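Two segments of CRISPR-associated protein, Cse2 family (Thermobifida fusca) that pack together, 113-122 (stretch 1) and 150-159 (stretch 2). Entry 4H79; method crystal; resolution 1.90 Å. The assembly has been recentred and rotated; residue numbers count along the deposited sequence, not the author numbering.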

# COMPACT_ATOMS: atom_id res chain seq x y z
N GLY A 113 6.81 5.32 -5.90
CA GLY A 113 6.67 3.87 -6.21
C GLY A 113 7.40 3.05 -5.14
O GLY A 113 8.34 3.56 -4.48
N LEU A 114 6.97 1.79 -4.95
CA LEU A 114 7.57 0.94 -3.94
C LEU A 114 9.10 0.66 -4.17
O LEU A 114 9.89 0.66 -3.22
CB LEU A 114 6.86 -0.38 -3.79
CG LEU A 114 7.37 -1.33 -2.70
CD1 LEU A 114 7.02 -0.76 -1.36
CD2 LEU A 114 6.64 -2.69 -2.85
N GLY A 115 9.48 0.44 -5.42
CA GLY A 115 10.91 0.17 -5.77
C GLY A 115 11.78 1.40 -5.43
O GLY A 115 12.85 1.27 -4.78
N GLU A 116 11.31 2.60 -5.82
CA GLU A 116 12.03 3.85 -5.50
C GLU A 116 12.15 4.04 -3.99
O GLU A 116 13.21 4.45 -3.50
CB GLU A 116 11.32 5.08 -6.05
CG GLU A 116 11.33 5.13 -7.59
CD GLU A 116 10.10 4.39 -8.24
OE1 GLU A 116 9.49 3.40 -7.70
OE2 GLU A 116 9.74 4.83 -9.34
N ALA A 117 11.07 3.79 -3.26
CA ALA A 117 11.09 3.96 -1.78
C ALA A 117 12.05 3.01 -1.16
O ALA A 117 12.88 3.38 -0.26
CB ALA A 117 9.66 3.76 -1.19
N VAL A 118 11.97 1.75 -1.56
CA VAL A 118 12.88 0.73 -0.95
C VAL A 118 14.38 1.07 -1.24
O VAL A 118 15.26 0.90 -0.39
CB VAL A 118 12.52 -0.70 -1.49
CG1 VAL A 118 13.64 -1.71 -1.15
CG2 VAL A 118 11.17 -1.13 -0.88
N ARG A 119 14.67 1.54 -2.43
CA ARG A 119 16.06 1.88 -2.81
C ARG A 119 16.66 2.97 -1.85
O ARG A 119 17.85 2.94 -1.56
CB ARG A 119 16.12 2.38 -4.26
CG ARG A 119 17.58 2.58 -4.73
CD ARG A 119 18.29 1.22 -4.71
NE ARG A 119 19.76 1.25 -4.88
CZ ARG A 119 20.43 1.17 -6.04
NH1 ARG A 119 19.80 1.09 -7.19
NH2 ARG A 119 21.78 1.18 -6.06
N ARG A 120 15.81 3.85 -1.30
CA ARG A 120 16.26 4.94 -0.35
C ARG A 120 16.75 4.36 0.95
O ARG A 120 17.44 5.01 1.71
CB ARG A 120 15.13 5.97 -0.04
CG ARG A 120 14.62 6.75 -1.26
CD ARG A 120 15.75 7.19 -2.11
NE ARG A 120 15.21 8.06 -3.16
CZ ARG A 120 15.14 9.38 -3.08
NH1 ARG A 120 15.61 10.01 -2.01
NH2 ARG A 120 14.64 10.08 -4.07
N LEU A 121 16.36 3.13 1.23
CA LEU A 121 16.84 2.42 2.46
C LEU A 121 18.31 2.08 2.41
O LEU A 121 18.90 1.74 3.41
CB LEU A 121 16.04 1.12 2.71
CG LEU A 121 14.55 1.30 3.03
CD1 LEU A 121 13.83 -0.08 3.06
CD2 LEU A 121 14.36 2.01 4.37
N MET A 122 18.94 2.24 1.26
CA MET A 122 20.39 1.87 1.15
C MET A 122 21.13 3.02 0.46
O MET A 122 20.49 3.89 -0.16
CB MET A 122 20.58 0.49 0.41
CG MET A 122 20.01 0.47 -0.93
SD MET A 122 19.50 -1.23 -1.42
CE MET A 122 18.11 -1.58 -0.38
N ARG A 150 4.54 -9.85 3.63
CA ARG A 150 5.86 -9.45 3.08
C ARG A 150 5.89 -7.94 2.92
O ARG A 150 6.90 -7.31 3.22
CB ARG A 150 6.24 -10.19 1.80
CG ARG A 150 6.55 -11.66 2.11
CD ARG A 150 6.56 -12.46 0.82
NE ARG A 150 6.69 -13.89 1.10
CZ ARG A 150 7.00 -14.79 0.19
NH1 ARG A 150 7.23 -14.42 -1.08
NH2 ARG A 150 7.08 -16.07 0.54
N LEU A 151 4.81 -7.35 2.43
CA LEU A 151 4.79 -5.88 2.30
C LEU A 151 4.89 -5.19 3.68
O LEU A 151 5.46 -4.12 3.84
CB LEU A 151 3.49 -5.43 1.60
CG LEU A 151 3.57 -5.61 0.06
CD1 LEU A 151 2.18 -5.48 -0.61
CD2 LEU A 151 4.66 -4.72 -0.60
N ARG A 152 4.23 -5.76 4.67
CA ARG A 152 4.27 -5.16 6.03
C ARG A 152 5.74 -5.02 6.53
O ARG A 152 6.12 -4.00 7.14
CB ARG A 152 3.40 -6.03 6.98
CG ARG A 152 3.42 -5.54 8.39
CD ARG A 152 2.70 -6.49 9.40
NE ARG A 152 2.46 -5.69 10.63
CZ ARG A 152 3.38 -5.12 11.42
NH1 ARG A 152 3.01 -4.38 12.49
NH2 ARG A 152 4.68 -5.28 11.16
N GLU A 153 6.55 -6.03 6.28
CA GLU A 153 7.97 -5.98 6.72
C GLU A 153 8.69 -4.81 6.04
O GLU A 153 9.49 -4.12 6.65
CB GLU A 153 8.73 -7.30 6.40
CG GLU A 153 8.13 -8.52 7.12
CD GLU A 153 8.75 -9.86 6.65
OE1 GLU A 153 9.62 -9.87 5.71
OE2 GLU A 153 8.40 -10.94 7.21
N ILE A 154 8.40 -4.60 4.75
CA ILE A 154 9.03 -3.52 3.97
C ILE A 154 8.53 -2.16 4.48
O ILE A 154 9.32 -1.25 4.69
CB ILE A 154 8.69 -3.64 2.47
CG1 ILE A 154 9.31 -4.95 1.83
CG2 ILE A 154 9.15 -2.39 1.76
CD1 ILE A 154 10.83 -4.95 1.85
N VAL A 155 7.23 -2.02 4.69
CA VAL A 155 6.67 -0.72 5.11
C VAL A 155 7.19 -0.36 6.52
O VAL A 155 7.42 0.79 6.82
CB VAL A 155 5.09 -0.84 5.15
CG1 VAL A 155 4.43 0.27 5.92
CG2 VAL A 155 4.53 -0.91 3.73
N THR A 156 7.38 -1.36 7.37
CA THR A 156 7.96 -1.11 8.69
C THR A 156 9.34 -0.40 8.53
O THR A 156 9.70 0.53 9.30
CB THR A 156 8.07 -2.42 9.48
OG1 THR A 156 6.75 -2.92 9.70
CG2 THR A 156 8.62 -2.18 10.82
N LEU A 157 10.13 -0.90 7.57
CA LEU A 157 11.48 -0.34 7.33
C LEU A 157 11.35 1.06 6.73
O LEU A 157 12.05 1.97 7.11
CB LEU A 157 12.33 -1.25 6.42
CG LEU A 157 12.66 -2.65 6.96
CD1 LEU A 157 13.35 -3.46 5.85
CD2 LEU A 157 13.57 -2.65 8.21
N LEU A 158 10.41 1.22 5.77
CA LEU A 158 10.18 2.56 5.21
C LEU A 158 9.77 3.57 6.30
O LEU A 158 10.22 4.74 6.25
CB LEU A 158 9.10 2.54 4.12
CG LEU A 158 9.40 1.69 2.89
CD1 LEU A 158 8.17 1.76 1.93
CD2 LEU A 158 10.72 2.22 2.15
N ARG A 159 8.89 3.15 7.22
CA ARG A 159 8.48 4.02 8.30
C ARG A 159 9.65 4.49 9.13
O ARG A 159 9.71 5.67 9.53
CB ARG A 159 7.44 3.27 9.21
CG ARG A 159 6.96 4.17 10.32
CD ARG A 159 6.18 3.41 11.45
NE ARG A 159 6.09 4.39 12.53
CZ ARG A 159 7.10 4.71 13.33
NH1 ARG A 159 8.25 4.00 13.28
NH2 ARG A 159 6.93 5.67 14.22

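How are the two backbones arranged? Both segments are largely helical, and their axes cross at 52° with a closest approach of 10.3 Å, leaving room for side chains between them. The backbones come nearest where Val118 CA lies 7.0 Å from Leu158 CA. No hydrogen bond links the stretches; backbone hydrogen bonds form within each stretch, as in Val118 N to Leu114 O at 2.9 Å, and the contact between them is apolar.

What does the beginning of stretch 1 contribute? Gly113 occupies the N-cap position and does not touch the partner, and Leu114 makes the first contact. Its CA-to-CB bond points sideways, yet the end of the side chain comes nearer, bringing Leu114 CD2 to 3.6 Å from Leu151 CD2. Leu114 CD1 lies 4.1 Å from Ile154 CG2, so the two methyls of one leucine meet different neighbours. Gly115 and Glu116 stay out of reach.

What meets stretch 2 at Ala117 and Val118? Ala117 points toward stretch 2 with its single methyl, and Leu158 lies against it: Leu158 CD2 sits 3.8 Å from Ala117 CB and 3.4 Å from Ala117 O. The latter is a van der Waals contact, since a methyl carbon offers no conventional hydrogen bond to the carbonyl. Val118, directed sideways, packs branch against branch, with its CG2 3.6 Å from Ile154 CG2.

How does the contact finish? Arg119 points away, and the end of Arg120 also leads away, so neither charged group enters the apolar seam. Within the type I turn from Arg119 to Met122, Leu121 points back toward stretch 2. Its CD1 lies 3.9 Å from Leu157 CB and 4.0 Å from Leu158 CD2, while Leu121 CD2 rests 3.6 Å from Leu157 O. Leu158 thus meets both Ala117 and Leu121, joining helix and turn in one hydrophobic contact.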